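Local coordinates for protein phosphoribosylformylglycinamidine cyclo-ligase (Thermus thermophilus HB8, PDB 5AVM) that probably catalyses the ATP-dependent ring closure of formylglycinamidine ribonucleotide to 5-aminoimidazole ribonucleotide in de novo purine biosynthesis, at residues B[198-203]-B[211-216]; B[63-68]-B[192-197]; B[215-220]-B[273-278]; B[84-89]-B[186-191]. All coordinates share one frame; numbering follows the deposited sequence.

Interaction 1: residues B[198-203]-B[211-216]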
loop_
_atom_site.group_PDB
_atom_site.type_symbol
_atom_site.label_atom_id
_atom_site.label_comp_id
_atom_site.label_asym_id
_atom_site.label_seq_id
_atom_site.Cartn_x
_atom_site.Cartn_y
_atom_site.Cartn_z
ATOM N N ALA B 198 23.687 4.917 -17.221
ATOM C CA ALA B 198 24.629 5.253 -16.157
ATOM C C ALA B 198 25.873 5.953 -16.687
ATOM O O ALA B 198 26.747 5.316 -17.286
ATOM C CB ALA B 198 25.029 3.995 -15.411
ATOM N N GLY B 199 25.952 7.263 -16.463
ATOM C CA GLY B 199 27.107 8.017 -16.916
ATOM C C GLY B 199 26.877 8.936 -18.106
ATOM O O GLY B 199 27.809 9.600 -18.557
ATOM N N GLN B 200 25.650 8.974 -18.620
ATOM C CA GLN B 200 25.325 9.830 -19.759
ATOM C C GLN B 200 24.854 11.187 -19.243
ATOM O O GLN B 200 24.606 11.352 -18.044
ATOM C CB GLN B 200 24.213 9.201 -20.606
ATOM C CG GLN B 200 24.464 7.761 -21.065
ATOM C CD GLN B 200 25.508 7.644 -22.173
ATOM O OE1 GLN B 200 25.387 8.267 -23.232
ATOM N NE2 GLN B 200 26.533 6.830 -21.933
ATOM N N ASP B 201 24.739 12.158 -20.146
ATOM C CA ASP B 201 24.270 13.490 -19.781
ATOM C C ASP B 201 22.769 13.494 -20.021
ATOM O O ASP B 201 22.291 13.912 -21.079
ATOM C CB ASP B 201 24.950 14.560 -20.642
ATOM C CG ASP B 201 24.629 15.978 -20.181
ATOM O OD1 ASP B 201 24.343 16.166 -18.977
ATOM O OD2 ASP B 201 24.683 16.909 -21.014
ATOM N N LEU B 202 22.036 13.007 -19.024
ATOM C CA LEU B 202 20.585 12.905 -19.096
ATOM C C LEU B 202 19.938 14.204 -19.554
ATOM O O LEU B 202 18.878 14.189 -20.180
ATOM C CB LEU B 202 20.028 12.481 -17.730
ATOM C CG LEU B 202 20.593 11.172 -17.157
ATOM C CD1 LEU B 202 19.996 10.913 -15.790
ATOM C CD2 LEU B 202 20.288 10.015 -18.089
ATOM N N SER B 203 20.590 15.323 -19.259
ATOM C CA SER B 203 20.065 16.632 -19.639
ATOM C C SER B 203 20.470 17.086 -21.046
ATOM O O SER B 203 20.017 18.130 -21.521
ATOM C CB SER B 203 20.493 17.682 -18.606
ATOM O OG SER B 203 21.893 17.648 -18.380
ATOM N N GLU B 211 14.321 15.083 -28.052
ATOM C CA GLU B 211 14.406 15.626 -26.706
ATOM C C GLU B 211 15.566 14.905 -26.033
ATOM O O GLU B 211 16.243 14.097 -26.672
ATOM C CB GLU B 211 13.113 15.337 -25.946
ATOM C CG GLU B 211 12.931 13.871 -25.569
ATOM C CD GLU B 211 11.482 13.512 -25.314
ATOM O OE1 GLU B 211 10.752 14.356 -24.755
ATOM O OE2 GLU B 211 11.073 12.388 -25.664
ATOM N N SER B 212 15.783 15.183 -24.748
ATOM C CA SER B 212 16.875 14.554 -23.999
ATOM C C SER B 212 16.464 13.259 -23.302
ATOM O O SER B 212 15.301 12.844 -23.358
ATOM C CB SER B 212 17.414 15.523 -22.950
ATOM O OG SER B 212 16.424 15.817 -21.980
ATOM N N LEU B 213 17.425 12.615 -22.647
ATOM C CA LEU B 213 17.127 11.390 -21.924
ATOM C C LEU B 213 16.192 11.714 -20.760
ATOM O O LEU B 213 15.193 11.031 -20.541
ATOM C CB LEU B 213 18.414 10.747 -21.403
ATOM C CG LEU B 213 19.175 9.903 -22.420
ATOM C CD1 LEU B 213 20.498 9.449 -21.828
ATOM C CD2 LEU B 213 18.324 8.712 -22.818
ATOM N N LYS B 214 16.521 12.766 -20.016
ATOM C CA LYS B 214 15.707 13.185 -18.878
ATOM C C LYS B 214 14.233 13.271 -19.294
ATOM O O LYS B 214 13.364 12.623 -18.709
ATOM C CB LYS B 214 16.181 14.556 -18.378
ATOM C CG LYS B 214 15.436 15.089 -17.159
ATOM C CD LYS B 214 15.610 16.606 -17.014
ATOM C CE LYS B 214 17.079 17.027 -16.963
ATOM N NZ LYS B 214 17.236 18.503 -16.878
ATOM N N GLU B 215 13.972 14.069 -20.325
ATOM C CA GLU B 215 12.627 14.274 -20.835
ATOM C C GLU B 215 11.938 13.017 -21.348
ATOM O O GLU B 215 10.755 12.798 -21.081
ATOM C CB GLU B 215 12.655 15.331 -21.938
ATOM C CG GLU B 215 12.735 16.739 -21.404
ATOM C CD GLU B 215 11.578 17.047 -20.481
ATOM O OE1 GLU B 215 10.421 17.020 -20.951
ATOM O OE2 GLU B 215 11.823 17.306 -19.284
ATOM N N ALA B 216 12.677 12.194 -22.079
ATOM C CA ALA B 216 12.114 10.979 -22.643
ATOM C C ALA B 216 11.957 9.833 -21.652
ATOM O O ALA B 216 11.068 8.995 -21.811
ATOM C CB ALA B 216 12.959 10.527 -23.823
#

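Interaction 2: residues B[63-68]-B[192-197]. With SO4 (sulfate ion), chain L.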
loop_
_atom_site.group_PDB
_atom_site.type_symbol
_atom_site.label_atom_id
_atom_site.label_comp_id
_atom_site.label_asym_id
_atom_site.label_seq_id
_atom_site.Cartn_x
_atom_site.Cartn_y
_atom_site.Cartn_z
ATOM N N VAL B 63 5.846 3.075 -7.665
ATOM C CA VAL B 63 6.449 3.756 -8.805
ATOM C C VAL B 63 7.564 2.861 -9.349
ATOM O O VAL B 63 7.649 2.608 -10.555
ATOM C CB VAL B 63 7.017 5.145 -8.392
ATOM C CG1 VAL B 63 7.807 5.760 -9.532
ATOM C CG2 VAL B 63 5.876 6.080 -8.011
ATOM N N GLY B 64 8.402 2.358 -8.450
ATOM C CA GLY B 64 9.496 1.498 -8.867
ATOM C C GLY B 64 10.830 2.222 -8.859
ATOM O O GLY B 64 10.921 3.340 -8.375
ATOM N N THR B 65 11.860 1.586 -9.404
ATOM C CA THR B 65 13.189 2.174 -9.449
ATOM C C THR B 65 13.222 3.478 -10.246
ATOM O O THR B 65 14.173 4.258 -10.135
ATOM C CB THR B 65 14.203 1.157 -10.016
ATOM O OG1 THR B 65 14.395 0.108 -9.055
ATOM C CG2 THR B 65 15.537 1.814 -10.316
ATOM N N LYS B 66 12.185 3.727 -11.043
ATOM C CA LYS B 66 12.127 4.969 -11.811
ATOM C C LYS B 66 12.360 6.120 -10.848
ATOM O O LYS B 66 12.879 7.165 -11.230
ATOM C CB LYS B 66 10.758 5.152 -12.469
ATOM C CG LYS B 66 10.636 6.427 -13.296
ATOM C CD LYS B 66 9.390 6.388 -14.169
ATOM C CE LYS B 66 9.371 7.524 -15.188
ATOM N NZ LYS B 66 8.270 7.324 -16.184
ATOM N N THR B 67 11.966 5.906 -9.592
ATOM C CA THR B 67 12.098 6.898 -8.534
ATOM C C THR B 67 13.541 7.342 -8.342
ATOM O O THR B 67 13.812 8.527 -8.152
ATOM C CB THR B 67 11.565 6.355 -7.197
ATOM O OG1 THR B 67 10.179 6.013 -7.336
ATOM C CG2 THR B 67 11.708 7.399 -6.110
ATOM N N LEU B 68 14.471 6.396 -8.389
ATOM C CA LEU B 68 15.879 6.731 -8.220
ATOM C C LEU B 68 16.350 7.569 -9.408
ATOM O O LEU B 68 17.110 8.525 -9.240
ATOM C CB LEU B 68 16.700 5.451 -8.086
ATOM C CG LEU B 68 16.249 4.630 -6.877
ATOM C CD1 LEU B 68 16.992 3.310 -6.821
ATOM C CD2 LEU B 68 16.481 5.442 -5.611
ATOM N N LEU B 192 17.082 -1.558 -15.521
ATOM C CA LEU B 192 17.881 -1.841 -16.702
ATOM C C LEU B 192 18.291 -0.480 -17.245
ATOM O O LEU B 192 19.458 -0.256 -17.567
ATOM C CB LEU B 192 17.046 -2.619 -17.734
ATOM C CG LEU B 192 17.700 -3.068 -19.050
ATOM C CD1 LEU B 192 19.144 -3.496 -18.815
ATOM C CD2 LEU B 192 16.903 -4.215 -19.644
ATOM N N ILE B 193 17.322 0.431 -17.306
ATOM C CA ILE B 193 17.537 1.794 -17.793
ATOM C C ILE B 193 18.639 2.551 -17.049
ATOM O O ILE B 193 19.536 3.110 -17.673
ATOM C CB ILE B 193 16.225 2.621 -17.714
ATOM C CG1 ILE B 193 15.257 2.164 -18.804
ATOM C CG2 ILE B 193 16.519 4.097 -17.839
ATOM C CD1 ILE B 193 13.853 2.712 -18.648
ATOM N N ARG B 194 18.575 2.579 -15.721
ATOM C CA ARG B 194 19.578 3.298 -14.941
ATOM C C ARG B 194 20.981 2.755 -15.174
ATOM O O ARG B 194 21.965 3.492 -15.070
ATOM C CB ARG B 194 19.226 3.267 -13.450
ATOM C CG ARG B 194 17.999 4.111 -13.082
ATOM C CD ARG B 194 17.809 4.205 -11.572
ATOM N NE ARG B 194 18.889 4.946 -10.918
ATOM C CZ ARG B 194 19.595 4.488 -9.887
ATOM N NH1 ARG B 194 19.342 3.284 -9.387
ATOM N NH2 ARG B 194 20.556 5.231 -9.353
ATOM N N LYS B 195 21.069 1.469 -15.498
ATOM C CA LYS B 195 22.355 0.843 -15.782
ATOM C C LYS B 195 22.835 1.258 -17.170
ATOM O O LYS B 195 23.994 1.631 -17.354
ATOM C CB LYS B 195 22.240 -0.679 -15.743
ATOM C CG LYS B 195 23.353 -1.389 -16.516
ATOM C CD LYS B 195 23.185 -2.903 -16.514
ATOM C CE LYS B 195 24.123 -3.565 -17.518
ATOM N NZ LYS B 195 23.783 -3.211 -18.933
ATOM N N VAL B 196 21.933 1.180 -18.145
ATOM C CA VAL B 196 22.254 1.536 -19.521
ATOM C C VAL B 196 22.655 3.009 -19.695
ATOM O O VAL B 196 23.606 3.313 -20.418
ATOM C CB VAL B 196 21.067 1.197 -20.462
ATOM C CG1 VAL B 196 21.263 1.841 -21.817
ATOM C CG2 VAL B 196 20.957 -0.304 -20.625
ATOM N N VAL B 197 21.940 3.918 -19.034
ATOM C CA VAL B 197 22.248 5.344 -19.142
ATOM C C VAL B 197 23.242 5.827 -18.083
ATOM O O VAL B 197 23.599 7.005 -18.052
ATOM C CB VAL B 197 20.967 6.214 -19.034
ATOM C CG1 VAL B 197 19.981 5.811 -20.111
ATOM C CG2 VAL B 197 20.351 6.082 -17.655
HETATM S S SO4 L . 11.637 -1.343 -12.017
HETATM O O1 SO4 L . 13.078 -1.268 -11.732
HETATM O O2 SO4 L . 10.879 -1.428 -10.745
HETATM O O3 SO4 L . 11.218 -0.140 -12.757
HETATM O O4 SO4 L . 11.367 -2.537 -12.842
#

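Interaction 3: residues B[215-220]-B[273-278]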
loop_
_atom_site.group_PDB
_atom_site.type_symbol
_atom_site.label_atom_id
_atom_site.label_comp_id
_atom_site.label_asym_id
_atom_site.label_seq_id
_atom_site.Cartn_x
_atom_site.Cartn_y
_atom_site.Cartn_z
ATOM N N GLU B 215 13.972 14.069 -20.325
ATOM C CA GLU B 215 12.627 14.274 -20.835
ATOM C C GLU B 215 11.938 13.017 -21.348
ATOM O O GLU B 215 10.755 12.798 -21.081
ATOM C CB GLU B 215 12.655 15.331 -21.938
ATOM C CG GLU B 215 12.735 16.739 -21.404
ATOM C CD GLU B 215 11.578 17.047 -20.481
ATOM O OE1 GLU B 215 10.421 17.020 -20.951
ATOM O OE2 GLU B 215 11.823 17.306 -19.284
ATOM N N ALA B 216 12.677 12.194 -22.079
ATOM C CA ALA B 216 12.114 10.979 -22.643
ATOM C C ALA B 216 11.957 9.833 -21.652
ATOM O O ALA B 216 11.068 8.995 -21.811
ATOM C CB ALA B 216 12.959 10.527 -23.823
ATOM N N LEU B 217 12.810 9.800 -20.631
ATOM C CA LEU B 217 12.780 8.733 -19.630
ATOM C C LEU B 217 11.901 9.034 -18.422
ATOM O O LEU B 217 11.467 8.116 -17.720
ATOM C CB LEU B 217 14.201 8.432 -19.155
ATOM C CG LEU B 217 14.804 7.057 -19.446
ATOM C CD1 LEU B 217 14.669 6.710 -20.910
ATOM C CD2 LEU B 217 16.269 7.075 -19.034
ATOM N N LEU B 218 11.647 10.318 -18.183
ATOM C CA LEU B 218 10.821 10.742 -17.056
ATOM C C LEU B 218 9.383 11.102 -17.436
ATOM O O LEU B 218 8.577 11.450 -16.569
ATOM C CB LEU B 218 11.484 11.916 -16.320
ATOM C CG LEU B 218 12.754 11.541 -15.544
ATOM C CD1 LEU B 218 13.289 12.757 -14.808
ATOM C CD2 LEU B 218 12.442 10.426 -14.560
ATOM N N ARG B 219 9.060 11.018 -18.725
ATOM C CA ARG B 219 7.702 11.298 -19.178
ATOM C C ARG B 219 6.801 10.359 -18.379
ATOM O O ARG B 219 6.981 9.134 -18.398
ATOM C CB ARG B 219 7.558 11.022 -20.677
ATOM C CG ARG B 219 6.151 11.226 -21.214
ATOM C CD ARG B 219 6.190 11.626 -22.678
ATOM N NE ARG B 219 6.746 12.972 -22.862
ATOM C CZ ARG B 219 7.701 13.276 -23.739
ATOM N NH1 ARG B 219 8.217 12.330 -24.519
ATOM N NH2 ARG B 219 8.139 14.524 -23.837
ATOM N N PRO B 220 5.823 10.922 -17.658
ATOM C CA PRO B 220 4.898 10.136 -16.839
ATOM C C PRO B 220 4.202 8.944 -17.502
ATOM O O PRO B 220 3.978 8.919 -18.713
ATOM C CB PRO B 220 3.899 11.184 -16.352
ATOM C CG PRO B 220 4.733 12.434 -16.279
ATOM C CD PRO B 220 5.516 12.362 -17.563
ATOM N N PRO B 273 8.122 3.940 -29.141
ATOM C CA PRO B 273 8.831 5.154 -28.729
ATOM C C PRO B 273 10.292 5.016 -29.152
ATOM O O PRO B 273 10.848 3.923 -29.094
ATOM C CB PRO B 273 8.655 5.148 -27.211
ATOM C CG PRO B 273 7.287 4.596 -27.059
ATOM C CD PRO B 273 7.281 3.435 -28.040
ATOM N N PRO B 274 10.928 6.116 -29.585
ATOM C CA PRO B 274 12.329 6.094 -30.022
ATOM C C PRO B 274 13.345 5.820 -28.916
ATOM O O PRO B 274 14.464 5.365 -29.186
ATOM C CB PRO B 274 12.511 7.475 -30.635
ATOM C CG PRO B 274 11.647 8.325 -29.752
ATOM C CD PRO B 274 10.391 7.488 -29.627
ATOM N N VAL B 275 12.952 6.103 -27.675
ATOM C CA VAL B 275 13.828 5.900 -26.525
ATOM C C VAL B 275 14.174 4.436 -26.301
ATOM O O VAL B 275 15.214 4.141 -25.722
ATOM C CB VAL B 275 13.197 6.447 -25.231
ATOM C CG1 VAL B 275 12.056 5.546 -24.784
ATOM C CG2 VAL B 275 14.254 6.563 -24.158
ATOM N N PHE B 276 13.317 3.521 -26.761
ATOM C CA PHE B 276 13.567 2.091 -26.584
ATOM C C PHE B 276 14.743 1.535 -27.390
ATOM O O PHE B 276 15.723 1.059 -26.812
ATOM C CB PHE B 276 12.304 1.283 -26.892
ATOM C CG PHE B 276 11.222 1.441 -25.865
ATOM C CD1 PHE B 276 11.472 1.158 -24.524
ATOM C CD2 PHE B 276 9.956 1.887 -26.230
ATOM C CE1 PHE B 276 10.472 1.320 -23.563
ATOM C CE2 PHE B 276 8.950 2.052 -25.277
ATOM C CZ PHE B 276 9.208 1.769 -23.945
ATOM N N PRO B 277 14.666 1.575 -28.734
ATOM C CA PRO B 277 15.782 1.045 -29.522
ATOM C C PRO B 277 17.086 1.766 -29.207
ATOM O O PRO B 277 18.171 1.223 -29.407
ATOM C CB PRO B 277 15.317 1.252 -30.958
ATOM C CG PRO B 277 14.432 2.460 -30.861
ATOM C CD PRO B 277 13.647 2.181 -29.614
ATOM N N TYR B 278 16.964 2.992 -28.708
ATOM C CA TYR B 278 18.118 3.795 -28.332
ATOM C C TYR B 278 18.770 3.144 -27.115
ATOM O O TYR B 278 19.971 2.884 -27.101
ATOM C CB TYR B 278 17.685 5.218 -27.985
ATOM C CG TYR B 278 18.834 6.079 -27.539
ATOM C CD1 TYR B 278 19.877 6.384 -28.412
ATOM C CD2 TYR B 278 18.916 6.539 -26.226
ATOM C CE1 TYR B 278 20.977 7.119 -27.986
ATOM C CE2 TYR B 278 20.011 7.275 -25.789
ATOM C CZ TYR B 278 21.037 7.557 -26.672
ATOM O OH TYR B 278 22.135 8.258 -26.239
#

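Interaction 4: residues B[84-89]-B[186-191]. With SO4 (sulfate ion), chain L.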
loop_
_atom_site.group_PDB
_atom_site.type_symbol
_atom_site.label_atom_id
_atom_site.label_comp_id
_atom_site.label_asym_id
_atom_site.label_seq_id
_atom_site.Cartn_x
_atom_site.Cartn_y
_atom_site.Cartn_z
ATOM N N VAL B 84 -0.223 7.290 -9.890
ATOM C CA VAL B 84 -1.661 7.402 -10.086
ATOM C C VAL B 84 -2.099 6.816 -11.424
ATOM O O VAL B 84 -3.045 6.022 -11.480
ATOM C CB VAL B 84 -2.100 8.880 -9.973
ATOM C CG1 VAL B 84 -3.545 9.048 -10.402
ATOM C CG2 VAL B 84 -1.923 9.343 -8.535
ATOM N N ASN B 85 -1.411 7.198 -12.498
ATOM C CA ASN B 85 -1.744 6.694 -13.828
ATOM C C ASN B 85 -1.534 5.193 -13.962
ATOM O O ASN B 85 -2.279 4.528 -14.674
ATOM C CB ASN B 85 -0.929 7.424 -14.887
ATOM C CG ASN B 85 -1.388 8.845 -15.072
ATOM O OD1 ASN B 85 -2.280 9.306 -14.356
ATOM N ND2 ASN B 85 -0.790 9.554 -16.027
ATOM N N HIS B 86 -0.518 4.661 -13.289
ATOM C CA HIS B 86 -0.247 3.232 -13.324
ATOM C C HIS B 86 -1.364 2.543 -12.548
ATOM O O HIS B 86 -1.819 1.461 -12.914
ATOM C CB HIS B 86 1.118 2.960 -12.685
ATOM C CG HIS B 86 1.527 1.518 -12.683
ATOM N ND1 HIS B 86 2.844 1.125 -12.769
ATOM C CD2 HIS B 86 0.808 0.381 -12.533
ATOM C CE1 HIS B 86 2.922 -0.191 -12.668
ATOM N NE2 HIS B 86 1.700 -0.666 -12.522
ATOM N N SER B 87 -1.812 3.193 -11.477
ATOM C CA SER B 87 -2.887 2.666 -10.636
ATOM C C SER B 87 -4.214 2.688 -11.396
ATOM O O SER B 87 -5.007 1.747 -11.313
ATOM C CB SER B 87 -3.017 3.497 -9.344
ATOM O OG SER B 87 -1.827 3.453 -8.559
ATOM N N VAL B 88 -4.455 3.769 -12.128
ATOM C CA VAL B 88 -5.676 3.902 -12.902
ATOM C C VAL B 88 -5.773 2.805 -13.963
ATOM O O VAL B 88 -6.836 2.219 -14.158
ATOM C CB VAL B 88 -5.753 5.299 -13.581
ATOM C CG1 VAL B 88 -6.893 5.342 -14.587
ATOM C CG2 VAL B 88 -5.956 6.378 -12.525
ATOM N N ASN B 89 -4.661 2.513 -14.634
ATOM C CA ASN B 89 -4.650 1.503 -15.687
ATOM C C ASN B 89 -4.852 0.082 -15.197
ATOM O O ASN B 89 -5.526 -0.699 -15.855
ATOM C CB ASN B 89 -3.352 1.575 -16.500
ATOM C CG ASN B 89 -3.275 2.812 -17.388
ATOM O OD1 ASN B 89 -4.217 3.616 -17.450
ATOM N ND2 ASN B 89 -2.147 2.971 -18.085
ATOM N N HIS B 186 7.281 4.250 -19.180
ATOM C CA HIS B 186 6.236 4.224 -18.165
ATOM C C HIS B 186 6.865 3.984 -16.803
ATOM O O HIS B 186 7.703 4.777 -16.369
ATOM C CB HIS B 186 5.195 3.152 -18.491
ATOM C CG HIS B 186 4.126 3.626 -19.428
ATOM N ND1 HIS B 186 3.033 2.858 -19.763
ATOM C CD2 HIS B 186 3.958 4.812 -20.058
ATOM C CE1 HIS B 186 2.235 3.552 -20.553
ATOM N NE2 HIS B 186 2.771 4.742 -20.747
ATOM N N THR B 187 6.496 2.902 -16.128
ATOM C CA THR B 187 7.058 2.652 -14.805
ATOM C C THR B 187 7.581 1.249 -14.530
ATOM O O THR B 187 7.435 0.722 -13.425
ATOM C CB THR B 187 6.052 3.039 -13.681
ATOM O OG1 THR B 187 4.742 2.579 -14.024
ATOM C CG2 THR B 187 6.020 4.540 -13.486
ATOM N N ASN B 188 8.201 0.641 -15.530
ATOM C CA ASN B 188 8.778 -0.679 -15.351
ATOM C C ASN B 188 10.047 -0.781 -16.190
ATOM O O ASN B 188 10.105 -0.246 -17.297
ATOM C CB ASN B 188 7.779 -1.771 -15.749
ATOM C CG ASN B 188 6.775 -2.083 -14.642
ATOM O OD1 ASN B 188 7.105 -2.743 -13.653
ATOM N ND2 ASN B 188 5.548 -1.602 -14.803
ATOM N N GLY B 189 11.064 -1.446 -15.642
ATOM C CA GLY B 189 12.320 -1.628 -16.349
ATOM C C GLY B 189 13.326 -0.513 -16.147
ATOM O O GLY B 189 14.330 -0.437 -16.853
ATOM N N TYR B 190 13.077 0.358 -15.181
ATOM C CA TYR B 190 13.999 1.442 -14.954
ATOM C C TYR B 190 15.285 1.028 -14.264
ATOM O O TYR B 190 16.165 1.859 -14.041
ATOM C CB TYR B 190 13.320 2.569 -14.188
ATOM C CG TYR B 190 12.479 3.442 -15.087
ATOM C CD1 TYR B 190 11.242 2.999 -15.571
ATOM C CD2 TYR B 190 12.932 4.700 -15.484
ATOM C CE1 TYR B 190 10.481 3.789 -16.426
ATOM C CE2 TYR B 190 12.178 5.496 -16.339
ATOM C CZ TYR B 190 10.955 5.033 -16.803
ATOM O OH TYR B 190 10.202 5.834 -17.626
ATOM N N SER B 191 15.404 -0.249 -13.921
ATOM C CA SER B 191 16.628 -0.729 -13.295
ATOM C C SER B 191 17.610 -0.995 -14.438
ATOM O O SER B 191 18.810 -0.703 -14.342
ATOM C CB SER B 191 16.375 -2.018 -12.524
ATOM O OG SER B 191 17.595 -2.503 -11.993
HETATM S S SO4 L . 11.637 -1.343 -12.017
HETATM O O1 SO4 L . 13.078 -1.268 -11.732
HETATM O O2 SO4 L . 10.879 -1.428 -10.745
HETATM O O3 SO4 L . 11.218 -0.140 -12.757
HETATM O O4 SO4 L . 11.367 -2.537 -12.842
#

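Interaction 1: residues B[198-203]-B[211-216]
Leu202 O and Lys214 N form the one clear hydrogen bond between 198-203 and 211-216, 2.8 Å long and nearly straight, with an angle of 165° at the hydrogen. The amide comes in 27° off the carbonyl plane. Two further polar bonds lie within the segments: Ser212 OG accepts weakly from Glu215 N at 3.4 Å, and Ser203 OG donates to Asp201 OD1, which it meets from above the carboxylate plane.

The apolar part centres on two leucines that cross at about a right angle, with Leu202 CD2 3.8 Å from Leu213 CD1. The same CD1 methyl also receives Gln200 CB at 3.9 Å. On the outer side Lys214 lays its aliphatic chain over Ser203; a bend at chi3 (-55°) brings CE to 3.8 Å from Ser203 CB. Leu282 and Tyr278 of helix 275-283 meet Gln200 and Leu213.

Glu211, just ahead of the helix, is salt-bridged to Arg219. The arrangement is that of a capped helix N-terminus: Ser212 is the N-cap of helix 213-218, and two first-turn amides, which have no carbonyl of their own helix to bind, are served by its hydroxyl and by a carbonyl of the connecting loop.

Interaction 2: residues B[63-68]-B[192-197]
Arg194 NE makes the polar bond that anchors this side chain, a salt bridge to Glu72 of helix 66-72. The guanidinium packs with one face on Leu68, whose CB methylene sits over its centre, 3.4 Å above the plane. Leu68 CD1 reaches on to Arg194 NH1 at 3.5 Å. A bend at chi3 (66°) turns the guanidinium over Leu68, the two side chains crossing at a slant. Thr65 CG2 touches Arg194 CD at 3.5 Å and lies at the edge of the guanidinium, near its plane. With a leucine in place of Arg194, Glu72 would probably lose this cationic partner and the Leu68 methylene the flat group that covers it.

Thr65 also faces a sulfate ion, to which its backbone N makes a weak bond, 3.4 Å to O2; Gly189 N and Tyr190 N hold the same ion. Behind it, Thr67 OG1 donates to Gly64 O at 3.0 Å, tying down the turn that leads into the helix. Met141 and Gly143 of the second subunit pack on Thr65 and Leu68. Between the segments themselves the chemistry is van der Waals: the arginine's charge is met by Glu72, and its flat face and aliphatic chain join the N-terminal to the C-terminal domain.

Interaction 3: residues B[215-220]-B[273-278]
Leu217 CD1 and Val275 CG2 meet at 3.3 Å, tighter than ordinary van der Waals contact between carbons. The leucine reaches there on a strained chain: its chi1 of -115° lies away from any staggered position, and the two side chains run slantwise to each other. Val275 contributes the methyl that is anti to its backbone N, while its other methyl, CG1, lies 4.3 Å above one face of the Phe276 ring. Both residues are buried, and Leu217 is hemmed in further by Leu69 of helix 66-72.

The contact is a small helix-helix junction of the C-terminal domain, where helix 213-218 meets helix 275-283 near Val275. The backbones come close, Ala216 CA and Val275 CA being 6.6 Å apart, yet the contact buries only 104 Å² counted over both sides. The proline pair Pro273-Pro274 leads into the second helix, and a weak bond, Phe276 N to Pro273 O at 3.4 Å, spans the approach.

Away from the leucine the fit relaxes: Ala216 CB comes only to 4.2 Å from the same Val275 CG2, a light touch of methyl on methyl. Farther out the contact opens to solvent, with Glu215 and Pro274 both exposed. Arg219 folds back there under Glu215 O, which lies 4.1 Å above its guanidinium plane.

Interaction 4: residues B[84-89]-B[186-191]
His86 CG lies anti to the backbone N (chi1 -179°), which carries the ring toward Thr187, where OG1 sits between the backbone N and the carbonyl carbon (chi1 43°). His86 ND1 and Thr187 OG1 are then hydrogen-bonded at 2.7 Å, the hydroxyl lying at the ring edge near its plane. Thr187 OG1 has a second partner in His221 ND1, so two imidazoles grip one hydroxyl and fix its rotation; the His221 ring also meets that of His86. Asn188 adds a looser contact: its ND2 is 3.7 Å from His86 CE1, with the amide turned 56° from the ring plane. Were the imidazole of His86 cut back to an alanine, the Thr187 hydroxyl is likely to lose one of its two ring partners.

Just beyond, the chain enters helix 190-196, where the amides of the N-cap Gly189 and of Tyr190 bind a sulfate, probably from the crystallisation liquor, as anions often bind at helix N-termini: Gly189 N is 3.0 Å from O4 and Tyr190 N 3.1 Å from O3. Helix 79-92 packs through Val84 on helix 112-129 and through His86 and Ser87 on Asp61 of strand 54-62, while Thr187 and Tyr190 rest on helix 66-72.

Overall arrangement
Interactions 2 and 4 join the N-terminal to the C-terminal domain, whereas interactions 1 and 3 lie within the C-terminal one, both on helix 213-218 with centres about 9 Å apart. Lys66 ties three of the contacts: its NZ, from interaction 2, is 2.6 Å from His186 O of interaction 4 and 3.1 Å from Arg219 O of interaction 3, both probable hydrogen bonds. Tyr190 OH, 2.6 Å from Leu217 O, links interactions 3 and 4 again. Val197 CG2, 4.0 Å from Leu202 CD2, connects interaction 2 to interaction 1. Interactions 2 and 4, centres about 12 Å apart, share the sulfate, which sits between the domains and may mark an anion-binding pocket of the enzyme.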